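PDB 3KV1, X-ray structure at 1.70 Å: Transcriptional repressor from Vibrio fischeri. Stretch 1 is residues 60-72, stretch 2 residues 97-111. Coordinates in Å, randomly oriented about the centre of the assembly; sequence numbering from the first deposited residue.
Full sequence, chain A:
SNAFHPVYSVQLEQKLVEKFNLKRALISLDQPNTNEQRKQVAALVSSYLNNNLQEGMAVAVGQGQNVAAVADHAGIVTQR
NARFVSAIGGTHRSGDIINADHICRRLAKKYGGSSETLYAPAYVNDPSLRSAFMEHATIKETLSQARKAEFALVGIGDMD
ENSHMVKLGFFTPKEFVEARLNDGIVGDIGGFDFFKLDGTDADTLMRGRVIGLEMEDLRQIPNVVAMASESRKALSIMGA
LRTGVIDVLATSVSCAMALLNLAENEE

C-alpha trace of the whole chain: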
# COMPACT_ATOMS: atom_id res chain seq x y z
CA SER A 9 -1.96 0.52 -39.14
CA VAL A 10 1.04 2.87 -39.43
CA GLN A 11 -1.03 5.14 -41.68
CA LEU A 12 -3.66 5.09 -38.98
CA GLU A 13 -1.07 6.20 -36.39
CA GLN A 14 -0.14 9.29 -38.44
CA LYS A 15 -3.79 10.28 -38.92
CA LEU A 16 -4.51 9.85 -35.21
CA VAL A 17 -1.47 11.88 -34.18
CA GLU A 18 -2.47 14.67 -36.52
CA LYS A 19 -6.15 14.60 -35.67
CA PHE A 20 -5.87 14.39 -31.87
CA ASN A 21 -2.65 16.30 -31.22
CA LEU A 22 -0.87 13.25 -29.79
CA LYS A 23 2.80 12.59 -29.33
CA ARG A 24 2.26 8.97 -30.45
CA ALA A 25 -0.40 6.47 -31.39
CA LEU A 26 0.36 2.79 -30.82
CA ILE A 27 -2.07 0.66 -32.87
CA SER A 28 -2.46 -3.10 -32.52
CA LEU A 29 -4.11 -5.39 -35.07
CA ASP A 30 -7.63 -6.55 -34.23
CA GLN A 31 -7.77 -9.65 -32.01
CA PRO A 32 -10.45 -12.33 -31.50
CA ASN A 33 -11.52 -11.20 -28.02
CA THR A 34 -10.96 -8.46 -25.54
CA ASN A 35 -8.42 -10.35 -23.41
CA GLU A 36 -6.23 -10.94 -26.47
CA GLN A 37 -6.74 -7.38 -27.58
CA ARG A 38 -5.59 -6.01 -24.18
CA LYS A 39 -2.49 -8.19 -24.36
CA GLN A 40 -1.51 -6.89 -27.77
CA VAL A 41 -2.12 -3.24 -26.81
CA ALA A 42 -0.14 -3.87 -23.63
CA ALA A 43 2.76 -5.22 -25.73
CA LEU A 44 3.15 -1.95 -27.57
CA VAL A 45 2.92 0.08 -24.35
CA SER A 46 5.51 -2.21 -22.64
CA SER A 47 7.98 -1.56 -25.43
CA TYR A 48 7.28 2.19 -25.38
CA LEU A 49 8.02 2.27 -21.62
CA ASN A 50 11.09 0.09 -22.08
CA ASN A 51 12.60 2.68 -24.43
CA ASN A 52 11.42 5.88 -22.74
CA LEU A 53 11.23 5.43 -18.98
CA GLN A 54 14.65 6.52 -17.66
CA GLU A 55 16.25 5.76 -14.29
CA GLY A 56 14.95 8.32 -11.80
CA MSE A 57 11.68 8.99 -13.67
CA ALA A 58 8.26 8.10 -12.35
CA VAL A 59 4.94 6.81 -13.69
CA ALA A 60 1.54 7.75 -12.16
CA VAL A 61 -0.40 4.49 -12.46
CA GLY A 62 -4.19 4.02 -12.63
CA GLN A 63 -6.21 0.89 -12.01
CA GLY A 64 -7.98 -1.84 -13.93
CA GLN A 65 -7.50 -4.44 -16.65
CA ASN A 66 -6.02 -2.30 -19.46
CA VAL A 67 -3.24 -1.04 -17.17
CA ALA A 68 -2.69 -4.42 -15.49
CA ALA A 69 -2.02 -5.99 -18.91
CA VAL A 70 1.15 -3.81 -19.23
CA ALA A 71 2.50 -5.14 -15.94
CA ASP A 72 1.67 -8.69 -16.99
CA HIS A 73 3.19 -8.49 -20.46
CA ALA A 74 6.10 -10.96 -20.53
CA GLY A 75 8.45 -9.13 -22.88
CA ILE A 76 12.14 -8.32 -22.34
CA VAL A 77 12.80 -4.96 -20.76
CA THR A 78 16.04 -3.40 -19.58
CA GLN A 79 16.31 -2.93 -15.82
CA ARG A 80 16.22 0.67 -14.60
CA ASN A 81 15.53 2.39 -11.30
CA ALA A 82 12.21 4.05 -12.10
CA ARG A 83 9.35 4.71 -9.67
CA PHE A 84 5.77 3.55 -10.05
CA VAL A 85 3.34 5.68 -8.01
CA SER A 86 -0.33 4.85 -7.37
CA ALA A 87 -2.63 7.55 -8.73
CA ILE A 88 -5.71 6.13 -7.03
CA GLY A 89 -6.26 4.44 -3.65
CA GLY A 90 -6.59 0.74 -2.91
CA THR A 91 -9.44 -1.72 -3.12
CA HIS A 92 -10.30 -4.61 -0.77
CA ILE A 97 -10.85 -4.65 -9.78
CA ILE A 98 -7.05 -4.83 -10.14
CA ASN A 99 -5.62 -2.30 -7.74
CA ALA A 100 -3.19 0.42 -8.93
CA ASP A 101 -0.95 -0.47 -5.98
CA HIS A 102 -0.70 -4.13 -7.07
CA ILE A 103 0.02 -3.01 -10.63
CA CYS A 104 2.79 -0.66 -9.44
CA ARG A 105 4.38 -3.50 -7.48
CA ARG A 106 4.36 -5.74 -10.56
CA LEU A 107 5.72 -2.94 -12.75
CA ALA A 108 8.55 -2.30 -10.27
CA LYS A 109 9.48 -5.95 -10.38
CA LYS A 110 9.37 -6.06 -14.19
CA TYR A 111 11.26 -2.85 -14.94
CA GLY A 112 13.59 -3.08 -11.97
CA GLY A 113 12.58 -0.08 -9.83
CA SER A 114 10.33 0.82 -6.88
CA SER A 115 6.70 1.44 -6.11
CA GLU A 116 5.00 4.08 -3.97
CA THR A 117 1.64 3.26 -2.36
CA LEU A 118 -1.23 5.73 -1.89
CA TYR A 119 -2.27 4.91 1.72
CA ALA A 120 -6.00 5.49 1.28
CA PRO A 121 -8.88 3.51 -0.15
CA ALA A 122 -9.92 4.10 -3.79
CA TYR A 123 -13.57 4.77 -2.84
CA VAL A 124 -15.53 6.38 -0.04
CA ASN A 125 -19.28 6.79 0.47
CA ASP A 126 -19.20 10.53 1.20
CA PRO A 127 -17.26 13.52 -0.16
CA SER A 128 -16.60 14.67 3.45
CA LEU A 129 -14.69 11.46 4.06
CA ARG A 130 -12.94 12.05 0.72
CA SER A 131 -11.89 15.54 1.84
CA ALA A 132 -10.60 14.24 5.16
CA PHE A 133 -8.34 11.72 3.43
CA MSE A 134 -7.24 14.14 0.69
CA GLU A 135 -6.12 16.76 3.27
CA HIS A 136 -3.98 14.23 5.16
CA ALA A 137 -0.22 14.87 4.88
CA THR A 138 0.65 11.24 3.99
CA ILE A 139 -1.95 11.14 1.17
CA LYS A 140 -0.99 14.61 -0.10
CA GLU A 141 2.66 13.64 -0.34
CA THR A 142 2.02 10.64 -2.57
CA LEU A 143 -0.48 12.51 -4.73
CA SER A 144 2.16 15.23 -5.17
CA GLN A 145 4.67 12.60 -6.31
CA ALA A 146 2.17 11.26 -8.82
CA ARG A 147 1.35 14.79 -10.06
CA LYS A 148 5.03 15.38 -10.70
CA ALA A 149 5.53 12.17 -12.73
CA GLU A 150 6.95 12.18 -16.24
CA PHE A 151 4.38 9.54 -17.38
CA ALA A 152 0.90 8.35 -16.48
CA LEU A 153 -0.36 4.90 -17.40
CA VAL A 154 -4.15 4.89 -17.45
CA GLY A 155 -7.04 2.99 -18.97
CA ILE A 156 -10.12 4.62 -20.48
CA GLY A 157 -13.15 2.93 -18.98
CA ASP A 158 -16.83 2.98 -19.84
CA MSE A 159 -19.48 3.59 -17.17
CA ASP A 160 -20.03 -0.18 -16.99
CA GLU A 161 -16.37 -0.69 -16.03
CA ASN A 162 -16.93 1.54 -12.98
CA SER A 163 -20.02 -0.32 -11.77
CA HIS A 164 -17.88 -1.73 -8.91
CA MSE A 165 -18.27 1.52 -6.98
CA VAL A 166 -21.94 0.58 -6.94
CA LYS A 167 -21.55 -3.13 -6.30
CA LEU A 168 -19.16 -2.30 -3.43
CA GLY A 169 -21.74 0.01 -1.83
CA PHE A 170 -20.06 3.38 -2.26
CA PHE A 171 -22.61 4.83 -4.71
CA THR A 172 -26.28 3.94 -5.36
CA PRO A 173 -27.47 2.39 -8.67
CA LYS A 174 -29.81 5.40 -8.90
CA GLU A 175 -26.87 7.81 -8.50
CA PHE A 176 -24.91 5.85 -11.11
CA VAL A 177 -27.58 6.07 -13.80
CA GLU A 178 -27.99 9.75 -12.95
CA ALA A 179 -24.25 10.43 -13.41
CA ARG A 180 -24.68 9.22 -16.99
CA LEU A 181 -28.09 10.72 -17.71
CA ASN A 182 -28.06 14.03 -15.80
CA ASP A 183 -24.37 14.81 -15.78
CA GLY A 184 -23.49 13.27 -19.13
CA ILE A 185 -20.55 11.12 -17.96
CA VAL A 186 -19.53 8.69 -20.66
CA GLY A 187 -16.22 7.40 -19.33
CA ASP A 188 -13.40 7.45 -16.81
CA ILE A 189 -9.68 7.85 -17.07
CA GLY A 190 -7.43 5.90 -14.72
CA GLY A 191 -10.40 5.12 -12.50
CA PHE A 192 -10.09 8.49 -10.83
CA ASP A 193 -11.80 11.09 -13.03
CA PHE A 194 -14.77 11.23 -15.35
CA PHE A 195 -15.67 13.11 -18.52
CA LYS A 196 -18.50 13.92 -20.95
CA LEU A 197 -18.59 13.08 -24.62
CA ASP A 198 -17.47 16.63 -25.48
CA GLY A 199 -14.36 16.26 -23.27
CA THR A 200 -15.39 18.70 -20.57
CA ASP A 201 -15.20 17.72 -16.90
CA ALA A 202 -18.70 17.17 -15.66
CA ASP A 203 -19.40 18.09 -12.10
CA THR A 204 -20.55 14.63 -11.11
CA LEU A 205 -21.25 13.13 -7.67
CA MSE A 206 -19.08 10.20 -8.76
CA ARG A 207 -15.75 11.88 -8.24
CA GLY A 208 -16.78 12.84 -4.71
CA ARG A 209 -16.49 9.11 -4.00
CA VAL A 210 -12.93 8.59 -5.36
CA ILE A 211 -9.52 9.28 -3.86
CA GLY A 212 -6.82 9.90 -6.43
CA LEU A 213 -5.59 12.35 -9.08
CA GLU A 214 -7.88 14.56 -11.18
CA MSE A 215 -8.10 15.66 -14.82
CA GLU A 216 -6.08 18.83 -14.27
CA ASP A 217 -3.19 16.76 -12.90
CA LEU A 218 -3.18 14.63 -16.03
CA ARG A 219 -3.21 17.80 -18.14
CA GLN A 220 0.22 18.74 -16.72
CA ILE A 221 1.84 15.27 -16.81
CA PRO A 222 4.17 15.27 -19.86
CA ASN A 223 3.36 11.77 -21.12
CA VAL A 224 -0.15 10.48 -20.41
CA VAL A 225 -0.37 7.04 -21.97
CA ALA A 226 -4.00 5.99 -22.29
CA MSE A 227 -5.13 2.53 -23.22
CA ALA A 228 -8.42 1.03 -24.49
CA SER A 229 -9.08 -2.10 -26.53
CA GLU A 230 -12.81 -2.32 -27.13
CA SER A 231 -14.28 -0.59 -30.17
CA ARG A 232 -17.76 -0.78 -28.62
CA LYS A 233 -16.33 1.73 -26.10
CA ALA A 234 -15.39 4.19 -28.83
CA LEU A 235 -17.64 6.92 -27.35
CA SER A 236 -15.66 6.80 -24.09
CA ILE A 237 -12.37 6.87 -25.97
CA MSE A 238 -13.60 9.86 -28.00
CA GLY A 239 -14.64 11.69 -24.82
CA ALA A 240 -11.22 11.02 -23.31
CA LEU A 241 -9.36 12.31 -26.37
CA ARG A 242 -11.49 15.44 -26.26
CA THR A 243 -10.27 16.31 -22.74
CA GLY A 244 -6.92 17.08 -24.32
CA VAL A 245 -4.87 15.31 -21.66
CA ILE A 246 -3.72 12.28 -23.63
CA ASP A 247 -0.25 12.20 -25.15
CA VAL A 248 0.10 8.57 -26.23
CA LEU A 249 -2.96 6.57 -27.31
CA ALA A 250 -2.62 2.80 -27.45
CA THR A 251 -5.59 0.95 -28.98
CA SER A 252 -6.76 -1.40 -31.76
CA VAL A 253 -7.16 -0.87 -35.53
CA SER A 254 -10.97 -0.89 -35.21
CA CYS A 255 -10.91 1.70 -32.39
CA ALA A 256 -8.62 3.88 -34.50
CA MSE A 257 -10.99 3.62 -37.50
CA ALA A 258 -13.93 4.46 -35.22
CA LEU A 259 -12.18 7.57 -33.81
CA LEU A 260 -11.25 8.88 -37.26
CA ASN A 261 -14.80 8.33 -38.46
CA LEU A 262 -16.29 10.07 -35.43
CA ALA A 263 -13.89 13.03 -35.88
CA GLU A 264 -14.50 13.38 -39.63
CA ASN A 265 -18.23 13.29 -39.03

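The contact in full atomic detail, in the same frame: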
# COMPACT_ATOMS: atom_id res chain seq x y z
N ALA A 60 2.78 7.72 -12.95
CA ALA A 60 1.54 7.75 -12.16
C ALA A 60 0.66 6.67 -12.75
O ALA A 60 0.33 6.78 -13.92
CB ALA A 60 0.84 9.09 -12.31
N VAL A 61 0.22 5.70 -11.93
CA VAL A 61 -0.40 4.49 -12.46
C VAL A 61 -1.87 4.39 -12.02
O VAL A 61 -2.17 4.53 -10.83
CB VAL A 61 0.39 3.26 -11.95
CG1 VAL A 61 -0.30 1.94 -12.35
CG2 VAL A 61 1.87 3.29 -12.48
N GLY A 62 -2.78 4.20 -12.98
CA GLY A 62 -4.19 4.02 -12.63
C GLY A 62 -4.54 2.55 -12.45
O GLY A 62 -3.67 1.70 -12.32
N GLN A 63 -5.84 2.24 -12.42
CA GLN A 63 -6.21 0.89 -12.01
C GLN A 63 -6.83 0.15 -13.18
O GLN A 63 -7.05 0.72 -14.25
CB GLN A 63 -7.20 0.92 -10.84
CG GLN A 63 -8.49 1.65 -11.12
CD GLN A 63 -9.48 1.54 -9.96
OE1 GLN A 63 -9.11 1.31 -8.80
NE2 GLN A 63 -10.76 1.76 -10.27
N GLY A 64 -7.15 -1.12 -12.95
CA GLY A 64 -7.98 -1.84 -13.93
C GLY A 64 -7.25 -2.71 -14.95
O GLY A 64 -6.01 -2.76 -15.00
N GLN A 65 -8.05 -3.41 -15.77
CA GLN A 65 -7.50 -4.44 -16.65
C GLN A 65 -6.59 -3.95 -17.78
O GLN A 65 -5.64 -4.65 -18.14
CB GLN A 65 -8.63 -5.29 -17.21
CG GLN A 65 -9.38 -6.03 -16.14
CD GLN A 65 -10.55 -6.81 -16.70
OE1 GLN A 65 -10.46 -8.02 -16.91
NE2 GLN A 65 -11.65 -6.11 -16.99
N ASN A 66 -6.88 -2.79 -18.36
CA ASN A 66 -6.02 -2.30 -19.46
C ASN A 66 -4.61 -2.05 -18.91
O ASN A 66 -3.61 -2.50 -19.48
CB ASN A 66 -6.57 -1.01 -20.06
CG ASN A 66 -7.93 -1.20 -20.75
OD1 ASN A 66 -8.09 -2.13 -21.53
ND2 ASN A 66 -8.89 -0.32 -20.48
N VAL A 67 -4.54 -1.36 -17.78
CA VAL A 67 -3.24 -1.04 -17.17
C VAL A 67 -2.52 -2.30 -16.67
O VAL A 67 -1.31 -2.48 -16.87
CB VAL A 67 -3.42 0.01 -16.03
CG1 VAL A 67 -2.06 0.37 -15.37
CG2 VAL A 67 -4.11 1.26 -16.59
N ALA A 68 -3.28 -3.21 -16.06
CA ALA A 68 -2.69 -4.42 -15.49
C ALA A 68 -2.01 -5.25 -16.59
O ALA A 68 -0.95 -5.85 -16.35
CB ALA A 68 -3.75 -5.27 -14.78
N ALA A 69 -2.59 -5.24 -17.78
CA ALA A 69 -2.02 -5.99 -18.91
C ALA A 69 -0.56 -5.56 -19.21
O ALA A 69 0.24 -6.38 -19.64
CB ALA A 69 -2.89 -5.85 -20.18
N VAL A 70 -0.23 -4.29 -18.96
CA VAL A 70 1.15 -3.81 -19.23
C VAL A 70 2.10 -4.44 -18.21
O VAL A 70 3.20 -4.85 -18.55
CB VAL A 70 1.22 -2.26 -19.15
CG1 VAL A 70 2.66 -1.77 -19.38
CG2 VAL A 70 0.22 -1.60 -20.19
N ALA A 71 1.66 -4.53 -16.97
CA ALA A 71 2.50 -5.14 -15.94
C ALA A 71 2.67 -6.63 -16.19
O ALA A 71 3.72 -7.20 -15.90
CB ALA A 71 1.91 -4.87 -14.55
N ASP A 72 1.66 -7.25 -16.79
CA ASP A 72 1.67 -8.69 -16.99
C ASP A 72 2.30 -9.11 -18.31
O ASP A 72 2.50 -10.29 -18.55
CB ASP A 72 0.24 -9.25 -16.86
CG ASP A 72 -0.33 -9.06 -15.44
OD1 ASP A 72 0.47 -8.89 -14.49
OD2 ASP A 72 -1.58 -9.08 -15.29
N ILE A 97 -11.70 -5.78 -9.40
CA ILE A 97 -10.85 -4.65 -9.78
C ILE A 97 -9.37 -4.86 -9.42
O ILE A 97 -9.04 -5.14 -8.26
CB ILE A 97 -11.33 -3.34 -9.11
CG1 ILE A 97 -12.28 -2.59 -10.05
CG2 ILE A 97 -10.14 -2.43 -8.80
CD1 ILE A 97 -11.59 -1.55 -10.93
N ILE A 98 -8.49 -4.72 -10.41
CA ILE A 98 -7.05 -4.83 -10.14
C ILE A 98 -6.52 -3.47 -9.64
O ILE A 98 -6.58 -2.46 -10.34
CB ILE A 98 -6.27 -5.33 -11.33
CG1 ILE A 98 -6.87 -6.65 -11.85
CG2 ILE A 98 -4.80 -5.58 -10.96
CD1 ILE A 98 -5.92 -7.47 -12.71
N ASN A 99 -6.07 -3.44 -8.44
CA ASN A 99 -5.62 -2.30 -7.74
C ASN A 99 -4.41 -1.57 -8.37
O ASN A 99 -3.51 -2.23 -8.72
CB ASN A 99 -5.11 -3.00 -6.52
CG ASN A 99 -5.27 -2.29 -5.39
OD1 ASN A 99 -5.82 -2.77 -4.43
ND2 ASN A 99 -4.75 -1.13 -5.40
N ALA A 100 -4.37 -0.24 -8.41
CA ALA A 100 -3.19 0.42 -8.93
C ALA A 100 -1.93 0.04 -8.14
O ALA A 100 -0.86 -0.07 -8.70
CB ALA A 100 -3.39 1.93 -8.90
N ASP A 101 -2.08 -0.11 -6.82
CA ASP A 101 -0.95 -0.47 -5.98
C ASP A 101 -0.35 -1.82 -6.41
O ASP A 101 0.88 -1.95 -6.54
CB ASP A 101 -1.45 -0.52 -4.53
CG ASP A 101 -0.43 -0.99 -3.59
OD1 ASP A 101 0.73 -0.52 -3.75
OD2 ASP A 101 -0.78 -1.81 -2.69
N HIS A 102 -1.19 -2.83 -6.60
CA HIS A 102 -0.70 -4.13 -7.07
C HIS A 102 0.00 -4.01 -8.42
O HIS A 102 1.08 -4.56 -8.61
CB HIS A 102 -1.85 -5.14 -7.20
CG HIS A 102 -2.33 -5.68 -5.89
ND1 HIS A 102 -1.70 -6.71 -5.23
CD2 HIS A 102 -3.39 -5.32 -5.12
CE1 HIS A 102 -2.35 -6.97 -4.11
NE2 HIS A 102 -3.38 -6.14 -4.02
N ILE A 103 -0.59 -3.24 -9.33
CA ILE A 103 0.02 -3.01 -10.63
C ILE A 103 1.39 -2.34 -10.48
O ILE A 103 2.35 -2.77 -11.13
CB ILE A 103 -0.89 -2.18 -11.54
CG1 ILE A 103 -2.23 -2.95 -11.75
CG2 ILE A 103 -0.19 -1.92 -12.87
CD1 ILE A 103 -3.34 -2.06 -12.45
N CYS A 104 1.50 -1.34 -9.61
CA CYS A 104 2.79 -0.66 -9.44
C CYS A 104 3.84 -1.66 -8.93
O CYS A 104 5.00 -1.64 -9.36
CB CYS A 104 2.69 0.48 -8.41
SG CYS A 104 1.81 1.94 -9.11
N ARG A 105 3.44 -2.51 -7.99
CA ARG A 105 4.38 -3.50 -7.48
C ARG A 105 4.89 -4.43 -8.58
O ARG A 105 6.09 -4.77 -8.64
CB ARG A 105 3.77 -4.28 -6.29
CG ARG A 105 3.79 -3.41 -5.03
CD ARG A 105 2.60 -3.60 -4.09
NE ARG A 105 2.31 -4.99 -3.78
CZ ARG A 105 1.27 -5.39 -3.04
NH1 ARG A 105 0.42 -4.49 -2.54
NH2 ARG A 105 1.08 -6.68 -2.80
N ARG A 106 3.98 -4.86 -9.45
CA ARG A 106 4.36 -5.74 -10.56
C ARG A 106 5.23 -5.03 -11.59
O ARG A 106 6.19 -5.60 -12.10
CB ARG A 106 3.10 -6.36 -11.21
CG ARG A 106 2.38 -7.30 -10.24
CD ARG A 106 1.61 -8.40 -10.97
NE ARG A 106 0.55 -7.87 -11.82
CZ ARG A 106 -0.68 -7.61 -11.40
NH1 ARG A 106 -1.02 -7.85 -10.13
NH2 ARG A 106 -1.59 -7.12 -12.24
N LEU A 107 4.88 -3.79 -11.88
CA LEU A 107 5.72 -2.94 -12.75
C LEU A 107 7.12 -2.75 -12.16
O LEU A 107 8.10 -2.87 -12.86
CB LEU A 107 5.06 -1.59 -12.99
CG LEU A 107 3.81 -1.57 -13.89
CD1 LEU A 107 3.14 -0.19 -13.84
CD2 LEU A 107 4.25 -1.97 -15.32
N ALA A 108 7.23 -2.45 -10.86
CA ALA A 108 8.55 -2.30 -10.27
C ALA A 108 9.39 -3.57 -10.40
O ALA A 108 10.59 -3.54 -10.63
CB ALA A 108 8.42 -1.86 -8.76
N LYS A 109 8.74 -4.72 -10.26
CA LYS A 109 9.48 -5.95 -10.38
C LYS A 109 9.98 -6.16 -11.80
O LYS A 109 11.12 -6.60 -12.02
CB LYS A 109 8.63 -7.12 -9.93
CG LYS A 109 9.35 -8.44 -10.09
CD LYS A 109 8.55 -9.61 -9.53
CE LYS A 109 9.27 -10.94 -9.78
NZ LYS A 109 8.40 -12.11 -9.48
N LYS A 110 9.10 -5.88 -12.75
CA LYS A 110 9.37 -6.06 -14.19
C LYS A 110 10.46 -5.15 -14.72
O LYS A 110 11.37 -5.60 -15.43
CB LYS A 110 8.06 -5.80 -14.96
CG LYS A 110 8.25 -5.77 -16.49
CD LYS A 110 6.90 -5.63 -17.25
CE LYS A 110 7.15 -5.60 -18.75
NZ LYS A 110 5.87 -5.38 -19.49
N TYR A 111 10.37 -3.86 -14.37
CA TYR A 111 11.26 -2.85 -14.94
C TYR A 111 12.48 -2.61 -14.07
O TYR A 111 13.41 -1.92 -14.48
CB TYR A 111 10.51 -1.53 -15.14
CG TYR A 111 9.62 -1.59 -16.39
CD1 TYR A 111 8.26 -1.92 -16.29
CD2 TYR A 111 10.15 -1.30 -17.64
CE1 TYR A 111 7.47 -1.99 -17.42
CE2 TYR A 111 9.34 -1.35 -18.80
CZ TYR A 111 8.00 -1.71 -18.66
OH TYR A 111 7.20 -1.79 -19.78
O HOH W 1 -6.77 1.11 -7.35

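Three polar links tie these two stretches together, each with a different kind of donor. At the far end of the helices, Arg106 NE meets Asp72 OD1 at 2.9 Å in a salt bridge whose hydrogen bond is weak, its N-H...O angle being only 130°. Close by, Lys110, extended with all four chi angles t, carries NZ to Val70 O at 2.9 Å and donates a hydrogen bond to that carbonyl. At the other end the link is purely backbone: Gly64 N donates to Ile98 O at 3.0 Å and a nearly straight 168°. Gly64 is the N-cap of its helix, and its phi of 97° would jam a CB against the preceding carbonyl, so the turn itself calls for glycine. A water adds a bridge here, donating to Gln63 OE1 at 2.8 Å and accepting from Ala100 N at 3.0 Å, an amide in the first turn of its helix.

Between these ends the packing is apolar. The helices run nearly parallel, at 23°, with axes 8.8 Å apart at closest approach, and Ala68 and Ala71 of the first helix face Ile103 and Leu107 of the second. Ile103 is the central knob: its CG2 lies 3.9 Å from Val61 CG1, 3.9 Å from Val67 CG1 and 4.0 Å from Ala71 CB, while its CD1 reaches Ala68 CB at 4.0 Å. One turn on, Leu107 CD2 sits 3.8 Å from Ala71 CB, and its CD1 lies 3.9 Å from Val61 CG2. Ala68 CB also touches Ile98 CD1 at 3.7 Å and lies at the edge of the Arg106 guanidinium.

Where the strand gives way to loop, Val61 CB packs 3.4 Å from Cys104 SG. Ala100 points its CB toward this chain, 3.4 Å from Gly62 O, a buried carbonyl left without a polar partner in the model.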